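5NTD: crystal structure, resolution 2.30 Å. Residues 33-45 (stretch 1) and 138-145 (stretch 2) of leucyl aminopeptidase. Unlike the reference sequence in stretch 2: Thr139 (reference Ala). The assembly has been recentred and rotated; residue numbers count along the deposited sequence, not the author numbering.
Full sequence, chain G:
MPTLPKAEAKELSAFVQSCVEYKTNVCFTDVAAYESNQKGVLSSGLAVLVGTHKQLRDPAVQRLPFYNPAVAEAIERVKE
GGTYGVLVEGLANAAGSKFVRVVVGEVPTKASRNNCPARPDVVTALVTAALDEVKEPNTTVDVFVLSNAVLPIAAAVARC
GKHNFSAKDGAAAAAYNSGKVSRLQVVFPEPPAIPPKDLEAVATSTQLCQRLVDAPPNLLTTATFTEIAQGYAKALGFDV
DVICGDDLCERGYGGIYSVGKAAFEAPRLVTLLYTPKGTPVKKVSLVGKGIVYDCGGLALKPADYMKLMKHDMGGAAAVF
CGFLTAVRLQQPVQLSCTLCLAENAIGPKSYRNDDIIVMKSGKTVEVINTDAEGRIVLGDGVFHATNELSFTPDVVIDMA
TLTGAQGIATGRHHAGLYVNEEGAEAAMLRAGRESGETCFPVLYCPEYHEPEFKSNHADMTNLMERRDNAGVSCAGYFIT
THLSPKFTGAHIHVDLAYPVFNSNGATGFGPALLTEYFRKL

Stretch 1 (33-45) AYESNQKGVLSSG
Stretch 2 138-145: NTTVDVFV

Residues 33-38 form the end of a helix running nearly antiparallel to strand 140-145 (153° between N-to-C directions), yet the two axes come no closer than 12.7 Å. Side chains and the following loop close that gap. The helix is held by Asn37 N to Ala33 O (2.9 Å) and Gln38 N to Tyr34 O (2.8 Å). Lys39, at phi/psi 54/42, then breaks it, and with Gly40 (79/6) forms a type I' turn from Gln38 to Val41, closed by Val41 N to Gln38 O at 2.9 Å. The chain returns extended through Leu42 (-63/148) and sets Ser43 CA 5.7 Å from Thr140 CA, the closest CA pair across the stretches.

Asp142 loses the most surface, 69 Å². Its CB points toward stretch 1, and chi1 -62° (m) with chi2 -38° presents both carboxylate oxygens to donors. Asp142 OD2 accepts from Tyr34 OH at 2.6 Å and from Ser43 N at 3.0 Å, the latter almost linear at 175°; Asp142 OD1 accepts from Ser43 OG at 2.6 Å. Ser43 (chi1 -62°, m; 53 Å² covered) thus grips the carboxylate with backbone and side chain together. Gln38 NE2 steadies the loop by donating to Val41 O (2.8 Å) and to Ser43 OG (3.2 Å).

Ser44, in an extended backbone (-162/-174) with chi1 75° (p), buries 52 Å². Ser44 OG donates to Thr140 O at 2.7 Å, tying a side chain to the strand's backbone. A water donates to Ser44 OG (2.8 Å from the water O) and hydrogen-bonds Thr139 OG1 (2.6 Å from the same O), bridging the stretches.

Tyr34 (chi1 177°, t; chi2 -86°) meets Asp142 at its ring edge, while Phe144 (chi1 -69°, m; chi2 83°) turns an edge toward its face: centroids 5.2 Å apart, planes at 73°, Tyr34 CZ to Phe144 CZ 3.7 Å.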

# COMPACT_ATOMS: atom_id res chain seq x y z
N ALA G 33 -35.36 -27.62 -42.88
CA ALA G 33 -36.50 -27.84 -41.96
C ALA G 33 -37.24 -26.52 -41.73
O ALA G 33 -38.48 -26.47 -41.58
CB ALA G 33 -36.05 -28.44 -40.65
N TYR G 34 -36.46 -25.45 -41.68
CA TYR G 34 -36.98 -24.08 -41.45
C TYR G 34 -37.86 -23.61 -42.64
O TYR G 34 -38.98 -23.12 -42.44
CB TYR G 34 -35.80 -23.12 -41.25
CG TYR G 34 -36.16 -21.66 -41.07
CD1 TYR G 34 -36.34 -20.83 -42.17
CD2 TYR G 34 -36.25 -21.11 -39.82
CE1 TYR G 34 -36.65 -19.49 -42.01
CE2 TYR G 34 -36.55 -19.76 -39.65
CZ TYR G 34 -36.74 -18.95 -40.75
OH TYR G 34 -37.02 -17.61 -40.61
N GLU G 35 -37.32 -23.76 -43.85
CA GLU G 35 -38.09 -23.53 -45.14
C GLU G 35 -39.41 -24.32 -45.15
O GLU G 35 -40.48 -23.78 -45.43
CB GLU G 35 -37.28 -23.94 -46.39
N SER G 36 -39.32 -25.56 -44.72
CA SER G 36 -40.49 -26.44 -44.63
C SER G 36 -41.52 -25.99 -43.59
O SER G 36 -42.72 -26.03 -43.83
CB SER G 36 -40.04 -27.87 -44.33
OG SER G 36 -41.15 -28.70 -43.97
N ASN G 37 -41.06 -25.59 -42.42
CA ASN G 37 -42.01 -25.25 -41.30
C ASN G 37 -42.54 -23.83 -41.33
O ASN G 37 -43.58 -23.53 -40.79
CB ASN G 37 -41.39 -25.59 -39.94
CG ASN G 37 -41.20 -27.08 -39.78
OD1 ASN G 37 -42.11 -27.87 -40.11
ND2 ASN G 37 -40.02 -27.51 -39.31
N GLN G 38 -41.75 -22.94 -41.89
CA GLN G 38 -42.06 -21.48 -41.82
C GLN G 38 -42.31 -20.86 -43.18
O GLN G 38 -42.69 -19.70 -43.25
CB GLN G 38 -40.93 -20.71 -41.07
CG GLN G 38 -40.88 -21.05 -39.58
CD GLN G 38 -39.88 -20.21 -38.76
OE1 GLN G 38 -39.32 -20.72 -37.80
NE2 GLN G 38 -39.70 -18.93 -39.11
N LYS G 39 -41.96 -21.60 -44.22
CA LYS G 39 -42.35 -21.27 -45.60
C LYS G 39 -41.91 -19.82 -45.94
O LYS G 39 -42.65 -19.05 -46.54
CB LYS G 39 -43.86 -21.45 -45.82
N GLY G 40 -40.70 -19.47 -45.53
CA GLY G 40 -40.12 -18.12 -45.84
C GLY G 40 -40.62 -16.95 -44.98
O GLY G 40 -40.23 -15.81 -45.21
N VAL G 41 -41.41 -17.25 -43.97
CA VAL G 41 -41.85 -16.24 -43.00
C VAL G 41 -40.89 -16.20 -41.80
O VAL G 41 -40.82 -17.15 -41.00
CB VAL G 41 -43.27 -16.51 -42.45
CG1 VAL G 41 -43.78 -15.33 -41.62
CG2 VAL G 41 -44.26 -16.80 -43.59
N LEU G 42 -40.18 -15.09 -41.65
CA LEU G 42 -39.28 -14.89 -40.49
C LEU G 42 -40.06 -14.89 -39.19
O LEU G 42 -41.23 -14.50 -39.12
CB LEU G 42 -38.50 -13.62 -40.62
CG LEU G 42 -37.22 -13.82 -41.44
CD1 LEU G 42 -37.47 -14.40 -42.82
CD2 LEU G 42 -36.55 -12.48 -41.61
N SER G 43 -39.40 -15.37 -38.16
CA SER G 43 -40.04 -15.49 -36.81
C SER G 43 -40.38 -14.12 -36.23
O SER G 43 -41.24 -13.99 -35.37
CB SER G 43 -39.12 -16.25 -35.86
OG SER G 43 -38.87 -17.59 -36.28
N SER G 44 -39.63 -13.10 -36.64
CA SER G 44 -39.78 -11.73 -36.10
C SER G 44 -39.15 -10.72 -37.01
O SER G 44 -38.58 -11.07 -38.05
CB SER G 44 -39.16 -11.61 -34.68
OG SER G 44 -37.73 -11.57 -34.70
N GLY G 45 -39.12 -9.46 -36.55
CA GLY G 45 -38.46 -8.35 -37.27
C GLY G 45 -36.95 -8.25 -37.19
O GLY G 45 -36.34 -7.30 -37.72
N ASN G 138 -40.33 -10.64 -25.88
CA ASN G 138 -41.08 -11.90 -26.12
C ASN G 138 -41.17 -12.23 -27.61
O ASN G 138 -42.16 -12.78 -28.07
CB ASN G 138 -42.49 -11.82 -25.53
CG ASN G 138 -42.49 -11.76 -24.02
OD1 ASN G 138 -41.62 -12.33 -23.35
ND2 ASN G 138 -43.46 -11.04 -23.47
N THR G 139 -40.11 -11.89 -28.35
CA THR G 139 -40.00 -12.28 -29.75
C THR G 139 -39.03 -13.45 -29.89
O THR G 139 -38.23 -13.76 -29.00
CB THR G 139 -39.54 -11.15 -30.68
OG1 THR G 139 -38.14 -10.88 -30.51
CG2 THR G 139 -40.35 -9.88 -30.43
N THR G 140 -39.12 -14.08 -31.05
CA THR G 140 -38.21 -15.13 -31.47
C THR G 140 -37.32 -14.57 -32.55
O THR G 140 -37.79 -14.05 -33.55
CB THR G 140 -38.98 -16.36 -31.95
OG1 THR G 140 -39.68 -16.93 -30.84
CG2 THR G 140 -38.03 -17.43 -32.46
N VAL G 141 -36.02 -14.68 -32.33
CA VAL G 141 -35.02 -14.20 -33.31
C VAL G 141 -34.37 -15.39 -34.02
O VAL G 141 -33.82 -16.29 -33.38
CB VAL G 141 -33.90 -13.34 -32.63
CG1 VAL G 141 -32.86 -12.89 -33.63
CG2 VAL G 141 -34.53 -12.13 -31.95
N ASP G 142 -34.38 -15.34 -35.34
CA ASP G 142 -33.76 -16.38 -36.16
C ASP G 142 -32.27 -16.06 -36.27
O ASP G 142 -31.88 -15.01 -36.71
CB ASP G 142 -34.39 -16.47 -37.54
CG ASP G 142 -35.86 -16.84 -37.50
OD1 ASP G 142 -36.28 -17.67 -36.66
OD2 ASP G 142 -36.61 -16.33 -38.35
N VAL G 143 -31.46 -17.00 -35.79
CA VAL G 143 -30.00 -16.89 -35.87
C VAL G 143 -29.51 -17.94 -36.83
O VAL G 143 -29.39 -19.13 -36.52
CB VAL G 143 -29.33 -17.04 -34.49
CG1 VAL G 143 -27.85 -16.74 -34.58
CG2 VAL G 143 -29.97 -16.12 -33.48
N PHE G 144 -29.19 -17.48 -38.02
CA PHE G 144 -28.68 -18.35 -39.09
C PHE G 144 -27.18 -18.42 -38.96
O PHE G 144 -26.47 -17.41 -39.11
CB PHE G 144 -29.03 -17.81 -40.47
CG PHE G 144 -30.50 -17.87 -40.79
CD1 PHE G 144 -31.37 -16.89 -40.35
CD2 PHE G 144 -31.02 -18.93 -41.56
CE1 PHE G 144 -32.72 -16.95 -40.65
CE2 PHE G 144 -32.37 -18.99 -41.87
CZ PHE G 144 -33.22 -18.01 -41.41
N VAL G 145 -26.69 -19.61 -38.67
CA VAL G 145 -25.25 -19.83 -38.51
C VAL G 145 -24.78 -20.65 -39.70
O VAL G 145 -25.43 -21.59 -40.09
CB VAL G 145 -24.87 -20.50 -37.17
CG1 VAL G 145 -25.43 -19.70 -36.00
CG2 VAL G 145 -25.38 -21.92 -37.07
O HOH W 1 -37.13 -9.81 -32.64